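Local coordinates for germination-specific N-acetylmuramoyl-L-alanine amidase, Autolysin (Clostridioides difficile, PDB 7RAG), which probably hydrolyses the amide bond between N-acetylmuramic acid and L-alanine in peptidoglycan, using a bound zinc ion, and is allosterically activated by a lipoprotein during spore formation, at residues B[186-191]-B[195-200]; B[47-52]-B[106-111]. All coordinates share one frame; numbering follows the deposited sequence.

Contact 1: residues B[186-191]-B[195-200]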
ATOM      1  N   LYS B 186     -36.078  -0.359  11.262  1.00 86.35           N
ATOM      2  CA  LYS B 186     -35.666  -1.725  11.576  1.00 87.14           C
ATOM      3  C   LYS B 186     -34.146  -1.868  11.511  1.00 85.41           C
ATOM      4  O   LYS B 186     -33.539  -2.509  12.377  1.00 87.62           O
ATOM      5  CB  LYS B 186     -36.351  -2.713  10.630  1.00 82.27           C
ATOM      6  N   LEU B 187     -33.510  -1.260  10.504  1.00 77.93           N
ATOM      7  CA  LEU B 187     -32.055  -1.331  10.421  1.00 78.07           C
ATOM      8  C   LEU B 187     -31.391  -0.648  11.616  1.00 84.01           C
ATOM      9  O   LEU B 187     -30.409  -1.159  12.176  1.00 78.59           O
ATOM     10  CB  LEU B 187     -31.572  -0.691   9.121  1.00 81.75           C
ATOM     11  CG  LEU B 187     -31.726  -1.486   7.834  1.00 83.09           C
ATOM     12  CD1 LEU B 187     -31.179  -0.669   6.681  1.00 70.97           C
ATOM     13  CD2 LEU B 187     -30.997  -2.820   7.967  1.00 79.71           C
ATOM     14  N   LEU B 188     -31.912   0.518  12.012  1.00 82.62           N
ATOM     15  CA  LEU B 188     -31.289   1.327  13.053  1.00 75.32           C
ATOM     16  C   LEU B 188     -31.387   0.683  14.423  1.00 79.46           C
ATOM     17  O   LEU B 188     -30.582   1.005  15.307  1.00 78.49           O
ATOM     18  CB  LEU B 188     -31.919   2.712  13.106  1.00 70.52           C
ATOM     19  CG  LEU B 188     -31.484   3.703  12.027  1.00 73.76           C
ATOM     20  CD1 LEU B 188     -32.255   4.996  12.183  1.00 74.51           C
ATOM     21  CD2 LEU B 188     -29.989   3.967  12.083  1.00 69.24           C
ATOM     22  N   THR B 189     -32.356  -0.203  14.630  1.00 81.29           N
ATOM     23  CA  THR B 189     -32.358  -0.927  15.896  1.00 80.88           C
ATOM     24  C   THR B 189     -31.398  -2.107  15.910  1.00 78.76           C
ATOM     25  O   THR B 189     -31.319  -2.794  16.932  1.00 80.65           O
ATOM     26  CB  THR B 189     -33.765  -1.418  16.239  1.00 81.18           C
ATOM     27  OG1 THR B 189     -34.275  -2.201  15.154  1.00 80.00           O
ATOM     28  CG2 THR B 189     -34.681  -0.233  16.510  1.00 78.72           C
ATOM     29  N   ASP B 190     -30.672  -2.368  14.822  1.00 74.75           N
ATOM     30  CA  ASP B 190     -29.794  -3.530  14.756  1.00 75.08           C
ATOM     31  C   ASP B 190     -28.370  -3.175  15.171  1.00 72.82           C
ATOM     32  O   ASP B 190     -27.747  -2.288  14.581  1.00 73.96           O
ATOM     33  CB  ASP B 190     -29.795  -4.122  13.347  1.00 77.90           C
ATOM     34  CG  ASP B 190     -28.858  -5.301  13.215  1.00 77.11           C
ATOM     35  OD1 ASP B 190     -29.210  -6.403  13.696  1.00 84.86           O
ATOM     36  OD2 ASP B 190     -27.763  -5.118  12.645  1.00 80.13           O
ATOM     37  N   GLU B 191     -27.853  -3.896  16.171  1.00 73.35           N
ATOM     38  CA  GLU B 191     -26.526  -3.606  16.707  1.00 70.59           C
ATOM     39  C   GLU B 191     -25.452  -3.649  15.625  1.00 69.59           C
ATOM     40  O   GLU B 191     -24.487  -2.871  15.677  1.00 69.35           O
ATOM     41  CB  GLU B 191     -26.189  -4.585  17.838  1.00 67.67           C
ATOM     42  CG  GLU B 191     -24.839  -4.327  18.498  1.00 71.12           C
ATOM     43  CD  GLU B 191     -24.749  -4.863  19.921  1.00 74.39           C
ATOM     44  OE1 GLU B 191     -25.635  -5.665  20.304  1.00 80.15           O
ATOM     45  OE2 GLU B 191     -23.794  -4.486  20.654  1.00 69.68           O
ATOM     46  N   GLU B 195     -23.028  -0.583  14.388  1.00 59.75           N
ATOM     47  CA  GLU B 195     -21.570  -0.651  14.306  1.00 60.35           C
ATOM     48  C   GLU B 195     -21.064  -0.205  12.940  1.00 60.99           C
ATOM     49  O   GLU B 195     -20.021   0.452  12.844  1.00 55.85           O
ATOM     50  CB  GLU B 195     -21.083  -2.058  14.630  1.00 56.67           C
ATOM     51  CG  GLU B 195     -21.329  -2.450  16.058  1.00 62.61           C
ATOM     52  CD  GLU B 195     -20.915  -3.882  16.367  1.00 67.87           C
ATOM     53  OE1 GLU B 195     -20.466  -4.603  15.444  1.00 72.99           O
ATOM     54  OE2 GLU B 195     -21.026  -4.285  17.546  1.00 68.46           O
ATOM     55  N   LYS B 196     -21.785  -0.560  11.875  1.00 59.91           N
ATOM     56  CA  LYS B 196     -21.413  -0.102  10.537  1.00 54.59           C
ATOM     57  C   LYS B 196     -21.389   1.427  10.463  1.00 58.71           C
ATOM     58  O   LYS B 196     -20.450   2.027   9.917  1.00 55.72           O
ATOM     59  CB  LYS B 196     -22.400  -0.687   9.531  1.00 62.02           C
ATOM     60  CG  LYS B 196     -21.912  -0.815   8.105  1.00 71.58           C
ATOM     61  CD  LYS B 196     -22.639  -1.982   7.404  1.00 76.42           C
ATOM     62  CE  LYS B 196     -22.127  -2.209   5.972  1.00 82.55           C
ATOM     63  NZ  LYS B 196     -22.717  -3.429   5.338  1.00 87.33           N
ATOM     64  N   ILE B 197     -22.419   2.072  11.018  1.00 57.69           N
ATOM     65  CA  ILE B 197     -22.480   3.534  11.016  1.00 55.12           C
ATOM     66  C   ILE B 197     -21.318   4.121  11.806  1.00 54.72           C
ATOM     67  O   ILE B 197     -20.673   5.091  11.385  1.00 52.41           O
ATOM     68  CB  ILE B 197     -23.824   4.012  11.589  1.00 61.87           C
ATOM     69  CG1 ILE B 197     -24.944   3.739  10.595  1.00 58.65           C
ATOM     70  CG2 ILE B 197     -23.733   5.502  12.002  1.00 52.38           C
ATOM     71  CD1 ILE B 197     -26.296   3.935  11.175  1.00 62.35           C
ATOM     72  N   ALA B 198     -21.052   3.555  12.986  1.00 56.46           N
ATOM     73  CA  ALA B 198     -19.925   4.044  13.764  1.00 53.20           C
ATOM     74  C   ALA B 198     -18.635   3.918  12.966  1.00 50.06           C
ATOM     75  O   ALA B 198     -17.822   4.842  12.944  1.00 43.83           O
ATOM     76  CB  ALA B 198     -19.830   3.294  15.090  1.00 49.27           C
ATOM     77  N   TRP B 199     -18.454   2.788  12.283  1.00 50.32           N
ATOM     78  CA  TRP B 199     -17.292   2.598  11.427  1.00 49.71           C
ATOM     79  C   TRP B 199     -17.206   3.677  10.349  1.00 53.18           C
ATOM     80  O   TRP B 199     -16.131   4.252  10.115  1.00 49.25           O
ATOM     81  CB  TRP B 199     -17.347   1.218  10.785  1.00 50.90           C
ATOM     82  CG  TRP B 199     -16.205   0.998   9.908  1.00 54.62           C
ATOM     83  CD1 TRP B 199     -16.193   1.051   8.546  1.00 53.54           C
ATOM     84  CD2 TRP B 199     -14.858   0.750  10.316  1.00 53.05           C
ATOM     85  NE1 TRP B 199     -14.926   0.832   8.084  1.00 57.85           N
ATOM     86  CE2 TRP B 199     -14.086   0.643   9.152  1.00 53.08           C
ATOM     87  CE3 TRP B 199     -14.235   0.594  11.558  1.00 51.38           C
ATOM     88  CZ2 TRP B 199     -12.723   0.392   9.188  1.00 53.24           C
ATOM     89  CZ3 TRP B 199     -12.886   0.341  11.595  1.00 49.38           C
ATOM     90  CH2 TRP B 199     -12.142   0.243  10.419  1.00 55.44           C
ATOM     91  N   ALA B 200     -18.326   3.979   9.690  1.00 50.12           N
ATOM     92  CA  ALA B 200     -18.296   5.017   8.660  1.00 54.05           C
ATOM     93  C   ALA B 200     -17.879   6.368   9.250  1.00 53.98           C
ATOM     94  O   ALA B 200     -17.030   7.072   8.687  1.00 49.23           O
ATOM     95  CB  ALA B 200     -19.653   5.116   7.969  1.00 50.98           C
TER
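Glu-191 and Glu-195 are joined through their backbones: Glu-195 N donates to Glu-191 O over 3.0 Å, with an N-H...O angle of 150°, in the first turn of helix 191-211. Segment 186-191 carries the last residues of helix 182-188 and the turn that follows, so the contact is a worked example of how a chain passes quickly from one helix to the next. Farther up, the backbones diverge, and the CA atoms of Leu-188 and Ile-197 stand 9.3 Å apart. Their side chains bridge the interval at about a right angle, Leu-188 CD2 meeting Ile-197 CD1 at 3.8 Å. Ile-197 extends CD1 along a CG1 branch set beside its backbone N (chi1 -72°), and each of the two side chains also packs on helix 41-58.

The carboxylates of Glu-191 and Glu-195 are steeply turned against each other, 78° between their planes, and Glu-191 OE2 lies 4.2 Å from Glu-195 OE2. Both OE2 atoms form salt bridges with Lys-51 NZ, which probably offsets the like charges. Glu-195 OE1 pairs in addition with Lys-82 of the lipoprotein chain. Asp-190 caps the start of helix 191-211, its OD2 accepting from Tyr-193 N: an ordinary N-cap at the junction of helices 182-188 and 191-211, here placed beside the interface with the lipoprotein.

Contact 2: residues B[47-52]-B[106-111]. With ZN (zinc ion), chain C.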
ATOM      1  N   ALA B  47     -26.247   4.183  21.571  1.00 53.08           N
ATOM      2  CA  ALA B  47     -25.591   2.968  21.096  1.00 54.30           C
ATOM      3  C   ALA B  47     -24.518   3.293  20.058  1.00 55.45           C
ATOM      4  O   ALA B  47     -23.374   2.826  20.169  1.00 53.86           O
ATOM      5  CB  ALA B  47     -26.629   1.996  20.526  1.00 57.01           C
ATOM      6  N   ILE B  48     -24.874   4.093  19.040  1.00 50.71           N
ATOM      7  CA  ILE B  48     -23.906   4.453  18.006  1.00 53.13           C
ATOM      8  C   ILE B  48     -22.748   5.231  18.614  1.00 46.79           C
ATOM      9  O   ILE B  48     -21.579   4.963  18.320  1.00 48.32           O
ATOM     10  CB  ILE B  48     -24.577   5.249  16.868  1.00 54.19           C
ATOM     11  CG1 ILE B  48     -25.629   4.397  16.168  1.00 53.36           C
ATOM     12  CG2 ILE B  48     -23.539   5.699  15.863  1.00 46.81           C
ATOM     13  CD1 ILE B  48     -26.661   5.200  15.464  1.00 54.81           C
ATOM     14  N   THR B  49     -23.052   6.189  19.485  1.00 48.55           N
ATOM     15  CA  THR B  49     -22.010   6.973  20.133  1.00 47.36           C
ATOM     16  C   THR B  49     -21.037   6.101  20.928  1.00 50.43           C
ATOM     17  O   THR B  49     -19.824   6.361  20.919  1.00 47.15           O
ATOM     18  CB  THR B  49     -22.656   8.012  21.046  1.00 46.96           C
ATOM     19  OG1 THR B  49     -23.505   8.872  20.270  1.00 43.73           O
ATOM     20  CG2 THR B  49     -21.597   8.815  21.754  1.00 45.12           C
ATOM     21  N   LEU B  50     -21.534   5.068  21.632  1.00 46.85           N
ATOM     22  CA  LEU B  50     -20.622   4.222  22.388  1.00 47.91           C
ATOM     23  C   LEU B  50     -19.815   3.296  21.481  1.00 49.67           C
ATOM     24  O   LEU B  50     -18.637   3.015  21.773  1.00 50.25           O
ATOM     25  CB  LEU B  50     -21.379   3.432  23.453  1.00 50.43           C
ATOM     26  CG  LEU B  50     -21.917   4.345  24.566  1.00 55.64           C
ATOM     27  CD1 LEU B  50     -22.761   3.565  25.525  1.00 52.49           C
ATOM     28  CD2 LEU B  50     -20.806   5.112  25.323  1.00 47.91           C
ATOM     29  N   LYS B  51     -20.396   2.848  20.363  1.00 49.35           N
ATOM     30  CA  LYS B  51     -19.587   2.126  19.375  1.00 51.21           C
ATOM     31  C   LYS B  51     -18.461   3.007  18.849  1.00 47.14           C
ATOM     32  O   LYS B  51     -17.303   2.564  18.743  1.00 47.21           O
ATOM     33  CB  LYS B  51     -20.449   1.638  18.205  1.00 51.33           C
ATOM     34  CG  LYS B  51     -21.630   0.752  18.586  1.00 53.55           C
ATOM     35  CD  LYS B  51     -21.197  -0.530  19.228  1.00 55.86           C
ATOM     36  CE  LYS B  51     -22.396  -1.484  19.446  1.00 63.21           C
ATOM     37  NZ  LYS B  51     -21.961  -2.840  19.926  1.00 61.32           N
ATOM     38  N   LEU B  52     -18.789   4.270  18.532  1.00 46.62           N
ATOM     39  CA  LEU B  52     -17.821   5.219  17.974  1.00 45.02           C
ATOM     40  C   LEU B  52     -16.746   5.576  18.997  1.00 46.50           C
ATOM     41  O   LEU B  52     -15.567   5.696  18.657  1.00 47.85           O
ATOM     42  CB  LEU B  52     -18.560   6.474  17.491  1.00 43.17           C
ATOM     43  CG  LEU B  52     -17.806   7.646  16.839  1.00 45.50           C
ATOM     44  CD1 LEU B  52     -16.845   7.139  15.748  1.00 43.14           C
ATOM     45  CD2 LEU B  52     -18.791   8.674  16.257  1.00 41.00           C
ATOM     46  N   VAL B 106     -18.615  15.977  17.744  1.00 48.24           N
ATOM     47  CA  VAL B 106     -19.518  15.208  16.894  1.00 47.87           C
ATOM     48  C   VAL B 106     -20.772  14.879  17.688  1.00 49.81           C
ATOM     49  O   VAL B 106     -20.700  14.273  18.768  1.00 47.36           O
ATOM     50  CB  VAL B 106     -18.880  13.908  16.354  1.00 47.44           C
ATOM     51  CG1 VAL B 106     -19.888  13.141  15.534  1.00 47.21           C
ATOM     52  CG2 VAL B 106     -17.650  14.219  15.520  1.00 47.90           C
ATOM     53  N   SER B 107     -21.918  15.254  17.132  1.00 52.86           N
ATOM     54  CA  SER B 107     -23.223  15.023  17.725  1.00 47.98           C
ATOM     55  C   SER B 107     -23.955  13.978  16.892  1.00 51.78           C
ATOM     56  O   SER B 107     -23.969  14.069  15.661  1.00 48.75           O
ATOM     57  CB  SER B 107     -24.004  16.327  17.776  1.00 48.79           C
ATOM     58  OG  SER B 107     -25.235  16.122  18.434  1.00 55.32           O
ATOM     59  N   ILE B 108     -24.533  12.976  17.561  1.00 49.37           N
ATOM     60  CA  ILE B 108     -25.233  11.866  16.915  1.00 50.66           C
ATOM     61  C   ILE B 108     -26.726  11.959  17.243  1.00 54.80           C
ATOM     62  O   ILE B 108     -27.126  11.801  18.409  1.00 52.08           O
ATOM     63  CB  ILE B 108     -24.679  10.510  17.375  1.00 52.46           C
ATOM     64  CG1 ILE B 108     -23.155  10.441  17.210  1.00 46.94           C
ATOM     65  CG2 ILE B 108     -25.427   9.365  16.668  1.00 50.29           C
ATOM     66  CD1 ILE B 108     -22.709  10.356  15.793  1.00 47.85           C
ATOM     67  N   HIS B 109     -27.546  12.173  16.213  1.00 51.29           N
ATOM     68  CA  HIS B 109     -29.000  12.230  16.320  1.00 59.70           C
ATOM     69  C   HIS B 109     -29.623  11.300  15.275  1.00 60.58           C
ATOM     70  O   HIS B 109     -28.932  10.562  14.572  1.00 59.31           O
ATOM     71  CB  HIS B 109     -29.536  13.666  16.141  1.00 61.32           C
ATOM     72  CG  HIS B 109     -29.312  14.561  17.324  1.00 59.46           C
ATOM     73  ND1 HIS B 109     -30.342  15.036  18.100  1.00 59.77           N
ATOM     74  CD2 HIS B 109     -28.179  15.068  17.862  1.00 57.47           C
ATOM     75  CE1 HIS B 109     -29.860  15.798  19.064  1.00 54.73           C
ATOM     76  NE2 HIS B 109     -28.546  15.830  18.946  1.00 50.35           N
ATOM     77  N   LEU B 110     -30.953  11.335  15.193  1.00 63.88           N
ATOM     78  CA  LEU B 110     -31.710  10.720  14.113  1.00 64.48           C
ATOM     79  C   LEU B 110     -32.797  11.698  13.703  1.00 71.03           C
ATOM     80  O   LEU B 110     -33.107  12.645  14.430  1.00 76.25           O
ATOM     81  CB  LEU B 110     -32.355   9.388  14.530  1.00 68.52           C
ATOM     82  CG  LEU B 110     -31.582   8.333  15.322  1.00 65.24           C
ATOM     83  CD1 LEU B 110     -32.551   7.308  15.854  1.00 67.82           C
ATOM     84  CD2 LEU B 110     -30.526   7.655  14.452  1.00 63.33           C
ATOM     85  N   ASN B 111     -33.391  11.466  12.542  1.00 72.89           N
ATOM     86  CA  ASN B 111     -34.448  12.331  12.044  1.00 71.60           C
ATOM     87  C   ASN B 111     -35.764  11.568  12.005  1.00 79.42           C
ATOM     88  O   ASN B 111     -35.797  10.339  12.117  1.00 79.93           O
ATOM     89  CB  ASN B 111     -34.097  12.866  10.652  1.00 76.16           C
ATOM     90  CG  ASN B 111     -34.716  14.236  10.372  1.00 84.34           C
ATOM     91  OD1 ASN B 111     -35.407  14.806  11.224  1.00 85.37           O
ATOM     92  ND2 ASN B 111     -34.454  14.776   9.178  1.00 77.94           N
TER
HETATM   93 ZN    ZN C 301     -32.523  14.475  17.792  1.00 64.26          ZN
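Thr-49 and Ile-108 meet where helix segment 47-52 comes nearest to strand segment 106-111, an instance of the helix-on-sheet packing by which alpha/beta folds build their core. The axes of the segments approach to 9.0 Å and run roughly antiparallel, with 148° between their directions.

Along the strand, Val-106 points toward the helix and rests on Leu-21 of the adjoining strand 18-23. Ser-107 points away; its OG is hydrogen-bonded to Asp-22 OD2 and lies in plane at the edge of the His-109 ring.

Ile-108 turns back to the helix and carries the contact. Its side chain and that of Thr-49 lie alongside each other, pointing opposite ways, so that Thr-49 OG1 lies equally close to CB and CG1 of the isoleucine, at 3.5 Å from Ile-108 CG1. The hydroxyl is hydrogen-bonded to Asn-45 O within its own helix, and this buried group therefore has a polar partner although it lies against Ile-108. The two branches of Ile-108 then part: CG2, anti to the backbone N, reaches Ile-48 CG2 at 4.2 Å, whereas CD1 approaches Leu-52 CD2 at 4.3 Å.

His-109 again faces away, and its ND1 binds the zinc ion at 2.3 Å; His-25 and Glu-41 supply the other protein ligands, and the rings of the two histidines meet with their planes about 75° apart. The backbone N of Leu-110 bonds to Glu-41 OE1, a bond that may help to orient this zinc ligand.

The alternation divides the chemistry: one face of the strand packs on the helix through van der Waals contacts, the Thr-49 hydroxyl among them, and the other presents a metal ligand.

How the contacts relate
Both segments of contact 2 precede those of contact 1 in the sequence, yet the centres of the two contacts lie only 10 Å apart. Helix 41-58 connects them: it packs on strand 104-111 of the mixed sheet in contact 2 and is itself met by helices 182-188 and 191-211, which contact 1 joins. Lys-51, the polar link, belongs to contact 2 and its glutamate partners to contact 1, while Ala-198 CB packs 3.6 Å from Lys-51 CB. His-63 of the lipoprotein touches both Lys-51 and Glu-195. Contacts thus connect the lipoprotein, helices 191-211 and 41-58 and the strand that carries His-109; whether activation follows this route is not settled by the contacts.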